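Local coordinates for protein cycloalternan-forming enzyme (Listeria monocytogenes serovar 1/2a, PDB 5F7U) that is a multidomain member of glycoside hydrolase family 31, built round a TIM barrel whose pocket holds glucose units in this structure, at residues A[378-383]-A[395-400]; A[384-389]-A[674-679]; A[533-538]-A[659-664]; A[388-393]-A[686-691]. The protein carries 1 engineered substitution. One frame throughout, in Å; residues are numbered along the deposited sequence.

Contact 1: residues A[378-383]-A[395-400]; sequences SDVSSA and TGFVLE. With MG (magnesium ion), chain J; GLC (alpha-D-glucopyranose), chain F; GLC (alpha-D-glucopyranose), chain B.
The phenyl ring of Phe397 meets Ala383 at its edge, where CB of Ala383 lies near the ring plane, 3.8 Å from CE2. Val380 approaches the same end of the ring obliquely, its CG1 being 3.9 Å from Phe397 CZ. Leu399 CD2, from the same strand, also lies at the edge, in the ring plane, and Trp374 brings a second ring against Phe397 with the two planes about 20° apart. The other branch of Val380 goes to Leu399: CG2 of Val380 is 3.8 Å from CD2 of Leu399, the two side chains crossing at about a right angle. Phe397 reaches the helix because its CG is anti to the backbone N (chi1 -164°), which carries the ring out from the strand. The elements joined here are the first helix and second strand of the TIM barrel, in the beta-alpha-beta unit 367-369, 377-389, 396-399. Helix and strand run nearly antiparallel, at 158°, with their axes 11.2 Å apart, and the apolar layer between them is extended by Met442 and Val446 of helix 439-448. Polar groups outside this layer serve two sites. On the helix, Asp379 OD2 binds the magnesium ion at 2.2 Å; Asp375 OD1, the carbonyl of Glu373 and three waters complete the shell. Just past the end of the strand and facing the pocket, Glu400 OE1 accepts a hydrogen bond from O4 of the chain F glucose at 2.7 Å and another from Asn372 ND2, while Glu400 OE2 forms a salt bridge with Lys535, so that both carboxylate oxygens are engaged.

Contact 2: residues A[384-389]-A[674-679]; sequences LSNAKA and SPWNAV
Asn386 sets its CB over the five-membered ring of Trp676 in a CH-pi contact, 3.5 Å from the ring centroid and 17° off the normal. On the same face, also toward the rim, the backbone N of Ala387 stands 3.8 Å above the indole plane. The methyl of Ala387 reaches the six-membered ring, with CB 4.1 Å from Trp676 CH2. Beyond its CB, the amide of Asn386 is turned 43° from the indole, and its ND2 comes within 3.4 Å of Trp676 NE1. Both atoms are donors, so no bond joins them directly; instead one water accepts from each, at 3.0 Å from Asn386 ND2 and 3.2 Å from Trp676 NE1, bridging the two groups. Both segments belong to the outer helical layer of the TIM barrel: helix 377-389 follows the first strand and helix 675-682 the last, and in the closed barrel those strands are neighbours, so the indole packs across the seam where the barrel closes. A chi1 of 57° places CG of Trp676 between its backbone N and carbonyl carbon, which brings the opposite indole face over Ser674, whose OG is 3.2 Å from the ring plane. Ser674 is the N-cap of helix 675-682: its OG accepts from Asn677 N at 3.2 Å and is also hydrogen-bonded to Glu672. Farther out, Asn677 ND2 is bonded to the carbonyls of Ser670 and Glu672, tying the first turn to the preceding loop. Just past the end of the other helix, the side chain of Asn390 also touches Trp676.

Contact 3: residues A[533-538]-A[659-664]; sequences GFKTNG and QFHSEK. Engineered in segment 533-538: Asn537 (natural residue Asp). With GLC (alpha-D-glucopyranose), chain F; GLC (alpha-D-glucopyranose), chain C.
Charge and ring meet first: the ammonium of Lys535 stands over one face of His661, its NZ 3.5 Å above the imidazole plane and toward the rim, with no hydrogen bond between them. The fully extended lysine chain delivers NZ to this point, where Glu400 forms a salt bridge with it and Trp599 a cation-pi contact. Water-mediated bonds join Lys535 to Gln659, since two waters each accept from Lys535 NZ (2.7 and 2.8 Å) and donate to Gln659 OE1. The amide nitrogen of Gln659 is in turn bonded to Asp631, which helps to fix the rotation of the group. Direct bonds to sugar come mainly from His661, whose NE2 donates to O4 of the chain F glucose at 2.9 Å and is hydrogen-bonded to O3 of that glucose at 3.1 Å. Lys535 NZ adds a weak bond to the same O3. Glu663 OE2 accepts from O6 of the chain C glucose at 3.0 Å, while its OE1 pairs with Lys664 in a salt bridge. The engineered Asn537 receives Gly538 N on OD1; its placement against the sugar is doubtful. Residues near and just beyond the C-terminal ends of strands 534-536 and 657-660 line a glucose-binding pocket, the usual place for the site of a TIM-barrel enzyme.

Contact 4: residues A[388-393]-A[686-691]; sequences KANDIP and TILPTF
Asn390 and Leu688 lie at about a right angle to each other, the amide oxygen meeting one methyl branch: OD1 of Asn390 is 3.4 Å from CD2 of Leu688. The other branch, CD1, sits 4.0 Å from Asn390 CB. No hydrogen bond is involved, and the amide nitrogen of Asn390 turns back to the carbonyl of Asn386 on its own helix. Ile392 and Phe691 also cross at about a right angle, with CD1 of Ile392 3.8 Å from ring atom CD1 of Phe691. The same isoleucine methyl reaches Leu688 CD1 at 4.2 Å, so one carbon touches two successive turns of helix 687-700. Between the two crossings the chain leaves helix 377-389 through a Schellman motif. Asp391, with a positive phi of 50°, is its C-prime residue; Asp391 N bonds to Lys388 O, and Ile392 N turns back to Ala387 O. This reversal presents Ile392 to the helix that Asn390 already faces. With CG anti to the backbone N (chi1 -169°), the Phe691 ring is directed at Ile392; it also packs on Pro675 of helix 675-682. Farther along helix 687-700, Gln692 NE2 is bonded to the carbonyl of Asn390, and Tyr696 OH to that of Asp391.

How the contacts relate
Helix 377-389 runs through contacts 1, 2 and 4: its turns meet strand 396-399 and then helix 675-682, and the turn that ends it meets helix 687-700. Contacts 2 and 4, whose centres are about 7 Å apart, share Lys388 and Ala389 and are joined by Val679 CG2 lying 3.8 Å from Leu688 N. Contact 1 looks inward to contact 3, about 12 Å away between centres: Glu400 OE2 is 2.7 Å from Lys535 NZ, and both contacts bind the chain F glucose. Contact 2 reaches contact 3 through Ser674 CB, 3.6 Å from Phe660 CZ. Contact 4, about 22 Å from contact 3 between centres, belongs to the outer helical layer, away from the glucose pocket.

Contact 1: residues A[378-383]-A[395-400]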
# COMPACT_ATOMS: atom_id res chain seq x y z
N SER A 378 -22.24 -24.84 -10.27
CA SER A 378 -23.18 -23.99 -11.01
C SER A 378 -23.00 -22.51 -10.68
O SER A 378 -23.28 -21.66 -11.52
CB SER A 378 -24.63 -24.40 -10.79
OG SER A 378 -24.98 -24.47 -9.42
N ASP A 379 -22.52 -22.21 -9.47
CA ASP A 379 -22.19 -20.81 -9.11
C ASP A 379 -21.01 -20.32 -9.93
O ASP A 379 -20.99 -19.16 -10.39
CB ASP A 379 -21.84 -20.64 -7.61
CG ASP A 379 -23.07 -20.69 -6.67
OD1 ASP A 379 -24.22 -20.58 -7.16
OD2 ASP A 379 -22.90 -20.81 -5.43
N VAL A 380 -20.00 -21.18 -10.09
CA VAL A 380 -18.80 -20.83 -10.87
C VAL A 380 -19.21 -20.65 -12.35
O VAL A 380 -18.84 -19.63 -12.95
CB VAL A 380 -17.67 -21.86 -10.70
CG1 VAL A 380 -16.52 -21.59 -11.68
CG2 VAL A 380 -17.14 -21.85 -9.28
N SER A 381 -19.96 -21.60 -12.91
CA SER A 381 -20.46 -21.47 -14.29
C SER A 381 -21.24 -20.19 -14.51
O SER A 381 -21.05 -19.51 -15.52
CB SER A 381 -21.30 -22.68 -14.68
OG SER A 381 -20.48 -23.82 -14.59
N SER A 382 -22.12 -19.87 -13.56
CA SER A 382 -22.93 -18.64 -13.64
C SER A 382 -22.06 -17.40 -13.58
O SER A 382 -22.32 -16.48 -14.33
CB SER A 382 -24.00 -18.57 -12.55
OG SER A 382 -24.95 -19.59 -12.77
N ALA A 383 -21.06 -17.38 -12.69
CA ALA A 383 -20.12 -16.24 -12.63
C ALA A 383 -19.40 -16.03 -13.96
O ALA A 383 -19.28 -14.89 -14.43
CB ALA A 383 -19.12 -16.41 -11.49
N THR A 395 -9.51 -11.43 -14.96
CA THR A 395 -8.39 -12.37 -15.06
C THR A 395 -8.17 -13.22 -13.81
O THR A 395 -7.46 -14.23 -13.86
CB THR A 395 -7.07 -11.66 -15.39
OG1 THR A 395 -6.79 -10.69 -14.38
CG2 THR A 395 -7.15 -10.99 -16.77
N GLY A 396 -8.78 -12.81 -12.69
CA GLY A 396 -8.61 -13.54 -11.43
C GLY A 396 -9.94 -14.02 -10.89
O GLY A 396 -10.97 -13.38 -11.09
N PHE A 397 -9.92 -15.16 -10.20
CA PHE A 397 -11.14 -15.80 -9.71
C PHE A 397 -10.82 -16.41 -8.35
O PHE A 397 -9.79 -17.08 -8.18
CB PHE A 397 -11.62 -16.88 -10.69
CG PHE A 397 -13.05 -17.31 -10.47
CD1 PHE A 397 -13.39 -18.21 -9.46
CD2 PHE A 397 -14.06 -16.86 -11.32
CE1 PHE A 397 -14.71 -18.60 -9.26
CE2 PHE A 397 -15.39 -17.25 -11.13
CZ PHE A 397 -15.72 -18.12 -10.10
N VAL A 398 -11.67 -16.16 -7.36
CA VAL A 398 -11.39 -16.67 -6.02
C VAL A 398 -12.53 -17.59 -5.61
O VAL A 398 -13.69 -17.24 -5.83
CB VAL A 398 -11.26 -15.53 -4.97
CG1 VAL A 398 -10.93 -16.11 -3.58
CG2 VAL A 398 -10.21 -14.49 -5.39
N LEU A 399 -12.19 -18.74 -5.02
CA LEU A 399 -13.20 -19.56 -4.34
C LEU A 399 -12.87 -19.64 -2.86
O LEU A 399 -11.76 -20.01 -2.49
CB LEU A 399 -13.28 -20.98 -4.92
CG LEU A 399 -14.05 -21.13 -6.22
CD1 LEU A 399 -13.99 -22.60 -6.60
CD2 LEU A 399 -15.51 -20.71 -6.02
N GLU A 400 -13.86 -19.32 -2.04
CA GLU A 400 -13.73 -19.44 -0.60
C GLU A 400 -14.48 -20.63 -0.07
O GLU A 400 -13.89 -21.46 0.66
CB GLU A 400 -14.21 -18.16 0.09
CG GLU A 400 -13.36 -16.96 -0.26
CD GLU A 400 -13.56 -15.79 0.68
OE1 GLU A 400 -14.68 -15.63 1.24
OE2 GLU A 400 -12.58 -15.02 0.85
MG MG J . -23.94 -20.50 -3.52
C1 GLC F . -12.26 -13.62 6.43
C2 GLC F . -11.81 -12.77 5.22
C3 GLC F . -12.93 -12.56 4.18
C4 GLC F . -13.55 -13.91 3.78
C5 GLC F . -13.83 -14.79 5.01
C6 GLC F . -14.29 -16.19 4.65
O2 GLC F . -11.18 -11.57 5.66
O3 GLC F . -12.43 -11.91 3.00
O4 GLC F . -14.78 -13.69 3.06
O5 GLC F . -12.71 -14.89 5.91
O6 GLC F . -14.68 -16.81 5.90
C1 GLC B . -15.94 -17.51 5.75
C2 GLC B . -16.38 -18.07 7.11
C3 GLC B . -15.57 -19.31 7.50
C4 GLC B . -15.56 -20.35 6.37
C5 GLC B . -15.04 -19.67 5.10
C6 GLC B . -14.90 -20.60 3.90
O2 GLC B . -16.20 -17.08 8.13
O3 GLC B . -16.09 -19.89 8.70
O4 GLC B . -14.74 -21.45 6.76
O5 GLC B . -15.89 -18.56 4.76
O6 GLC B . -16.20 -20.96 3.44
O HOH W 1 -25.71 -21.54 -4.27
O HOH W 2 -24.90 -18.63 -4.54
O HOH W 3 -24.44 -20.29 -1.26

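Contact 2: residues A[384-389]-A[674-679]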
# COMPACT_ATOMS: atom_id res chain seq x y z
N LEU A 384 -18.94 -17.12 -14.57
CA LEU A 384 -18.25 -17.02 -15.87
C LEU A 384 -19.20 -16.58 -16.98
O LEU A 384 -18.84 -15.73 -17.81
CB LEU A 384 -17.56 -18.34 -16.26
CG LEU A 384 -16.51 -18.85 -15.25
CD1 LEU A 384 -16.05 -20.25 -15.64
CD2 LEU A 384 -15.32 -17.89 -15.05
N SER A 385 -20.40 -17.15 -16.99
CA SER A 385 -21.43 -16.80 -17.96
C SER A 385 -21.85 -15.33 -17.83
O SER A 385 -21.97 -14.61 -18.85
CB SER A 385 -22.65 -17.72 -17.76
OG SER A 385 -23.63 -17.39 -18.73
N ASN A 386 -22.08 -14.89 -16.59
CA ASN A 386 -22.41 -13.48 -16.33
C ASN A 386 -21.31 -12.52 -16.73
O ASN A 386 -21.59 -11.45 -17.29
CB ASN A 386 -22.79 -13.26 -14.86
CG ASN A 386 -24.14 -13.83 -14.51
OD1 ASN A 386 -25.05 -13.83 -15.33
ND2 ASN A 386 -24.30 -14.31 -13.27
N ALA A 387 -20.06 -12.89 -16.44
CA ALA A 387 -18.93 -12.07 -16.87
C ALA A 387 -18.88 -11.99 -18.39
O ALA A 387 -18.72 -10.90 -18.93
CB ALA A 387 -17.61 -12.58 -16.30
N LYS A 388 -19.08 -13.12 -19.06
CA LYS A 388 -19.02 -13.18 -20.53
C LYS A 388 -20.15 -12.36 -21.14
O LYS A 388 -19.90 -11.57 -22.04
CB LYS A 388 -19.02 -14.64 -21.03
CG LYS A 388 -18.73 -14.85 -22.51
CD LYS A 388 -18.72 -16.34 -22.83
CE LYS A 388 -19.11 -16.66 -24.27
NZ LYS A 388 -19.29 -18.13 -24.53
N ALA A 389 -21.37 -12.51 -20.63
CA ALA A 389 -22.55 -11.81 -21.19
C ALA A 389 -22.48 -10.29 -21.01
O ALA A 389 -23.03 -9.53 -21.82
CB ALA A 389 -23.83 -12.36 -20.57
N SER A 674 -20.37 -7.85 -7.81
CA SER A 674 -20.15 -7.84 -9.25
C SER A 674 -20.98 -6.72 -9.89
O SER A 674 -22.00 -6.30 -9.31
CB SER A 674 -20.61 -9.19 -9.80
OG SER A 674 -22.00 -9.35 -9.58
N PRO A 675 -20.58 -6.24 -11.11
CA PRO A 675 -21.35 -5.13 -11.68
C PRO A 675 -22.76 -5.54 -12.09
O PRO A 675 -23.68 -4.74 -11.95
CB PRO A 675 -20.52 -4.68 -12.89
CG PRO A 675 -19.62 -5.84 -13.20
CD PRO A 675 -19.34 -6.51 -11.88
N TRP A 676 -22.95 -6.78 -12.56
CA TRP A 676 -24.28 -7.26 -12.92
C TRP A 676 -25.20 -7.38 -11.69
O TRP A 676 -26.37 -7.00 -11.74
CB TRP A 676 -24.21 -8.57 -13.77
CG TRP A 676 -23.47 -9.70 -13.11
CD1 TRP A 676 -24.00 -10.63 -12.28
CD2 TRP A 676 -22.07 -10.02 -13.23
NE1 TRP A 676 -23.02 -11.50 -11.84
CE2 TRP A 676 -21.83 -11.15 -12.40
CE3 TRP A 676 -20.99 -9.45 -13.93
CZ2 TRP A 676 -20.56 -11.74 -12.28
CZ3 TRP A 676 -19.71 -10.03 -13.79
CH2 TRP A 676 -19.51 -11.16 -12.97
N ASN A 677 -24.67 -7.88 -10.57
CA ASN A 677 -25.47 -7.89 -9.35
C ASN A 677 -25.73 -6.51 -8.78
O ASN A 677 -26.80 -6.29 -8.18
CB ASN A 677 -24.89 -8.79 -8.25
CG ASN A 677 -25.93 -9.15 -7.20
OD1 ASN A 677 -27.03 -9.59 -7.54
ND2 ASN A 677 -25.63 -8.87 -5.93
N ALA A 678 -24.78 -5.59 -8.96
CA ALA A 678 -24.98 -4.21 -8.50
C ALA A 678 -26.15 -3.57 -9.24
O ALA A 678 -26.99 -2.91 -8.62
CB ALA A 678 -23.69 -3.40 -8.62
N VAL A 679 -26.22 -3.78 -10.56
CA VAL A 679 -27.37 -3.37 -11.37
C VAL A 679 -28.67 -3.97 -10.79
O VAL A 679 -29.65 -3.25 -10.57
CB VAL A 679 -27.18 -3.74 -12.88
CG1 VAL A 679 -28.49 -3.59 -13.67
CG2 VAL A 679 -26.11 -2.86 -13.50
O HOH W 4 -22.43 -14.51 -10.87

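Contact 3: residues A[533-538]-A[659-664]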
# COMPACT_ATOMS: atom_id res chain seq x y z
N GLY A 533 -3.03 -20.59 -7.21
CA GLY A 533 -2.53 -19.99 -5.98
C GLY A 533 -3.55 -20.09 -4.86
O GLY A 533 -4.55 -20.79 -4.99
N PHE A 534 -3.25 -19.40 -3.78
CA PHE A 534 -4.07 -19.48 -2.57
C PHE A 534 -4.39 -18.11 -2.02
O PHE A 534 -3.54 -17.19 -2.05
CB PHE A 534 -3.33 -20.25 -1.48
CG PHE A 534 -3.01 -21.67 -1.84
CD1 PHE A 534 -3.99 -22.65 -1.79
CD2 PHE A 534 -1.71 -22.04 -2.25
CE1 PHE A 534 -3.70 -23.98 -2.11
CE2 PHE A 534 -1.42 -23.37 -2.59
CZ PHE A 534 -2.42 -24.34 -2.51
N LYS A 535 -5.61 -17.99 -1.50
CA LYS A 535 -5.97 -16.84 -0.67
C LYS A 535 -5.72 -17.23 0.78
O LYS A 535 -6.58 -17.85 1.42
CB LYS A 535 -7.42 -16.38 -0.92
CG LYS A 535 -7.84 -15.18 -0.03
CD LYS A 535 -9.26 -14.71 -0.40
CE LYS A 535 -9.61 -13.46 0.43
NZ LYS A 535 -10.99 -12.94 0.12
N THR A 536 -4.54 -16.88 1.26
CA THR A 536 -4.09 -17.26 2.59
C THR A 536 -4.55 -16.22 3.60
O THR A 536 -3.92 -15.18 3.79
CB THR A 536 -2.57 -17.47 2.62
OG1 THR A 536 -1.94 -16.55 1.73
CG2 THR A 536 -2.24 -18.88 2.17
N ASN A 537 -5.69 -16.51 4.21
CA ASN A 537 -6.32 -15.64 5.19
C ASN A 537 -5.83 -15.94 6.59
O ASN A 537 -5.25 -16.99 6.85
CB ASN A 537 -7.82 -15.91 5.16
CG ASN A 537 -8.63 -14.65 5.34
OD1 ASN A 537 -8.31 -13.77 6.13
ND2 ASN A 537 -9.68 -14.53 4.55
N GLY A 538 -6.13 -15.02 7.51
CA GLY A 538 -5.76 -15.19 8.90
C GLY A 538 -4.27 -15.03 9.15
O GLY A 538 -3.54 -14.41 8.36
N GLN A 659 -10.28 -5.76 -7.30
CA GLN A 659 -10.94 -7.01 -6.83
C GLN A 659 -12.28 -6.68 -6.18
O GLN A 659 -12.34 -5.80 -5.31
CB GLN A 659 -10.04 -7.71 -5.78
CG GLN A 659 -10.55 -9.05 -5.22
CD GLN A 659 -10.99 -9.03 -3.76
OE1 GLN A 659 -11.20 -10.09 -3.16
NE2 GLN A 659 -11.15 -7.84 -3.16
N PHE A 660 -13.35 -7.37 -6.59
CA PHE A 660 -14.63 -7.31 -5.85
C PHE A 660 -14.83 -8.58 -5.05
O PHE A 660 -14.31 -9.65 -5.41
CB PHE A 660 -15.87 -6.95 -6.74
CG PHE A 660 -16.26 -8.01 -7.75
CD1 PHE A 660 -16.96 -9.17 -7.37
CD2 PHE A 660 -15.98 -7.82 -9.13
CE1 PHE A 660 -17.35 -10.13 -8.31
CE2 PHE A 660 -16.36 -8.79 -10.08
CZ PHE A 660 -17.05 -9.93 -9.67
N HIS A 661 -15.60 -8.46 -3.96
CA HIS A 661 -15.74 -9.55 -3.00
C HIS A 661 -16.97 -9.30 -2.13
O HIS A 661 -17.45 -8.14 -2.02
CB HIS A 661 -14.45 -9.67 -2.14
CG HIS A 661 -14.47 -10.78 -1.14
ND1 HIS A 661 -14.84 -12.07 -1.47
CD2 HIS A 661 -14.19 -10.79 0.19
CE1 HIS A 661 -14.79 -12.83 -0.38
NE2 HIS A 661 -14.39 -12.09 0.64
N SER A 662 -17.51 -10.37 -1.55
CA SER A 662 -18.65 -10.25 -0.65
C SER A 662 -18.58 -11.29 0.46
O SER A 662 -18.13 -12.41 0.24
CB SER A 662 -19.98 -10.35 -1.40
OG SER A 662 -20.03 -11.54 -2.18
N GLU A 663 -19.08 -10.90 1.62
CA GLU A 663 -19.00 -11.72 2.83
C GLU A 663 -19.99 -12.89 2.94
O GLU A 663 -19.63 -13.99 3.39
CB GLU A 663 -19.20 -10.81 4.03
CG GLU A 663 -19.08 -11.54 5.35
CD GLU A 663 -19.42 -10.68 6.54
OE1 GLU A 663 -20.57 -10.17 6.62
OE2 GLU A 663 -18.53 -10.53 7.39
N LYS A 664 -21.26 -12.64 2.62
CA LYS A 664 -22.33 -13.57 3.04
C LYS A 664 -22.27 -14.91 2.33
O LYS A 664 -21.97 -14.99 1.13
CB LYS A 664 -23.72 -12.93 2.90
CG LYS A 664 -23.95 -11.68 3.77
CD LYS A 664 -23.81 -11.96 5.26
CE LYS A 664 -24.26 -10.77 6.09
NZ LYS A 664 -23.27 -10.44 7.16
C1 GLC F . -12.26 -13.62 6.43
C2 GLC F . -11.81 -12.77 5.22
C3 GLC F . -12.93 -12.56 4.18
C4 GLC F . -13.55 -13.91 3.78
C5 GLC F . -13.83 -14.79 5.01
C6 GLC F . -14.29 -16.19 4.65
O2 GLC F . -11.18 -11.57 5.66
O3 GLC F . -12.43 -11.91 3.00
O4 GLC F . -14.78 -13.69 3.06
O5 GLC F . -12.71 -14.89 5.91
O6 GLC F . -14.68 -16.81 5.90
C1 GLC C . -14.81 -13.14 11.20
C2 GLC C . -13.33 -13.48 11.01
C3 GLC C . -12.79 -12.93 9.68
C4 GLC C . -13.59 -13.47 8.49
C5 GLC C . -15.08 -13.12 8.75
C6 GLC C . -16.03 -13.68 7.70
O1 GLC C . -14.97 -11.74 11.46
O2 GLC C . -12.58 -12.94 12.09
O3 GLC C . -11.40 -13.25 9.57
O4 GLC C . -13.19 -12.86 7.25
O5 GLC C . -15.59 -13.52 10.04
O6 GLC C . -16.40 -12.54 6.93
O HOH W 5 -10.90 -10.27 -0.34
O HOH W 6 -11.23 -12.68 -2.61

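Contact 4: residues A[388-393]-A[686-691]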
# COMPACT_ATOMS: atom_id res chain seq x y z
N LYS A 388 -19.08 -13.12 -19.06
CA LYS A 388 -19.02 -13.18 -20.53
C LYS A 388 -20.15 -12.36 -21.14
O LYS A 388 -19.90 -11.57 -22.04
CB LYS A 388 -19.02 -14.64 -21.03
CG LYS A 388 -18.73 -14.85 -22.51
CD LYS A 388 -18.72 -16.34 -22.83
CE LYS A 388 -19.11 -16.66 -24.27
NZ LYS A 388 -19.29 -18.13 -24.53
N ALA A 389 -21.37 -12.51 -20.63
CA ALA A 389 -22.55 -11.81 -21.19
C ALA A 389 -22.48 -10.29 -21.01
O ALA A 389 -23.03 -9.53 -21.82
CB ALA A 389 -23.83 -12.36 -20.57
N ASN A 390 -21.82 -9.88 -19.94
CA ASN A 390 -21.67 -8.47 -19.57
C ASN A 390 -20.34 -7.86 -20.01
O ASN A 390 -19.98 -6.75 -19.59
CB ASN A 390 -21.90 -8.32 -18.06
CG ASN A 390 -23.36 -8.51 -17.68
OD1 ASN A 390 -24.18 -7.62 -17.91
ND2 ASN A 390 -23.71 -9.68 -17.14
N ASP A 391 -19.62 -8.58 -20.88
CA ASP A 391 -18.32 -8.14 -21.42
C ASP A 391 -17.35 -7.67 -20.32
O ASP A 391 -16.83 -6.54 -20.37
CB ASP A 391 -18.53 -7.05 -22.49
CG ASP A 391 -19.43 -7.52 -23.63
OD1 ASP A 391 -19.21 -8.63 -24.15
OD2 ASP A 391 -20.36 -6.78 -24.01
N ILE A 392 -17.14 -8.55 -19.34
CA ILE A 392 -16.25 -8.27 -18.21
C ILE A 392 -15.06 -9.24 -18.32
O ILE A 392 -15.13 -10.38 -17.85
CB ILE A 392 -16.99 -8.42 -16.84
CG1 ILE A 392 -18.27 -7.57 -16.78
CG2 ILE A 392 -16.03 -8.14 -15.67
CD1 ILE A 392 -18.06 -6.05 -16.88
N PRO A 393 -13.95 -8.78 -18.95
CA PRO A 393 -12.79 -9.64 -19.17
C PRO A 393 -11.87 -9.72 -17.93
O PRO A 393 -10.71 -9.31 -17.96
CB PRO A 393 -12.12 -8.98 -20.37
CG PRO A 393 -12.37 -7.52 -20.12
CD PRO A 393 -13.78 -7.48 -19.62
N THR A 686 -27.15 2.00 -15.29
CA THR A 686 -25.95 2.74 -15.72
C THR A 686 -24.66 2.29 -15.00
O THR A 686 -23.57 2.67 -15.42
CB THR A 686 -26.10 4.26 -15.57
OG1 THR A 686 -26.15 4.59 -14.17
CG2 THR A 686 -27.37 4.76 -16.27
N ILE A 687 -24.80 1.49 -13.94
CA ILE A 687 -23.64 0.90 -13.27
C ILE A 687 -22.78 0.08 -14.24
O ILE A 687 -21.55 0.17 -14.22
CB ILE A 687 -24.05 0.04 -12.05
CG1 ILE A 687 -24.42 0.94 -10.86
CG2 ILE A 687 -22.94 -0.91 -11.63
CD1 ILE A 687 -25.08 0.20 -9.72
N LEU A 688 -23.45 -0.71 -15.09
CA LEU A 688 -22.72 -1.56 -16.02
C LEU A 688 -21.80 -0.80 -16.99
O LEU A 688 -20.60 -1.13 -17.04
CB LEU A 688 -23.63 -2.60 -16.72
CG LEU A 688 -22.86 -3.53 -17.67
CD1 LEU A 688 -21.90 -4.46 -16.92
CD2 LEU A 688 -23.84 -4.32 -18.52
N PRO A 689 -22.33 0.20 -17.74
CA PRO A 689 -21.42 0.95 -18.64
C PRO A 689 -20.33 1.73 -17.91
O PRO A 689 -19.22 1.83 -18.43
CB PRO A 689 -22.35 1.90 -19.42
CG PRO A 689 -23.67 1.85 -18.72
CD PRO A 689 -23.74 0.49 -18.07
N THR A 690 -20.62 2.21 -16.70
CA THR A 690 -19.60 2.88 -15.90
C THR A 690 -18.51 1.90 -15.45
O THR A 690 -17.31 2.19 -15.57
CB THR A 690 -20.24 3.65 -14.72
OG1 THR A 690 -21.13 4.63 -15.27
CG2 THR A 690 -19.18 4.36 -13.89
N PHE A 691 -18.92 0.73 -14.96
CA PHE A 691 -17.96 -0.32 -14.61
C PHE A 691 -17.10 -0.72 -15.82
O PHE A 691 -15.88 -0.82 -15.71
CB PHE A 691 -18.65 -1.56 -14.02
CG PHE A 691 -17.70 -2.54 -13.40
CD1 PHE A 691 -17.06 -3.51 -14.18
CD2 PHE A 691 -17.45 -2.52 -12.03
CE1 PHE A 691 -16.18 -4.42 -13.60
CE2 PHE A 691 -16.57 -3.41 -11.44
CZ PHE A 691 -15.94 -4.39 -12.23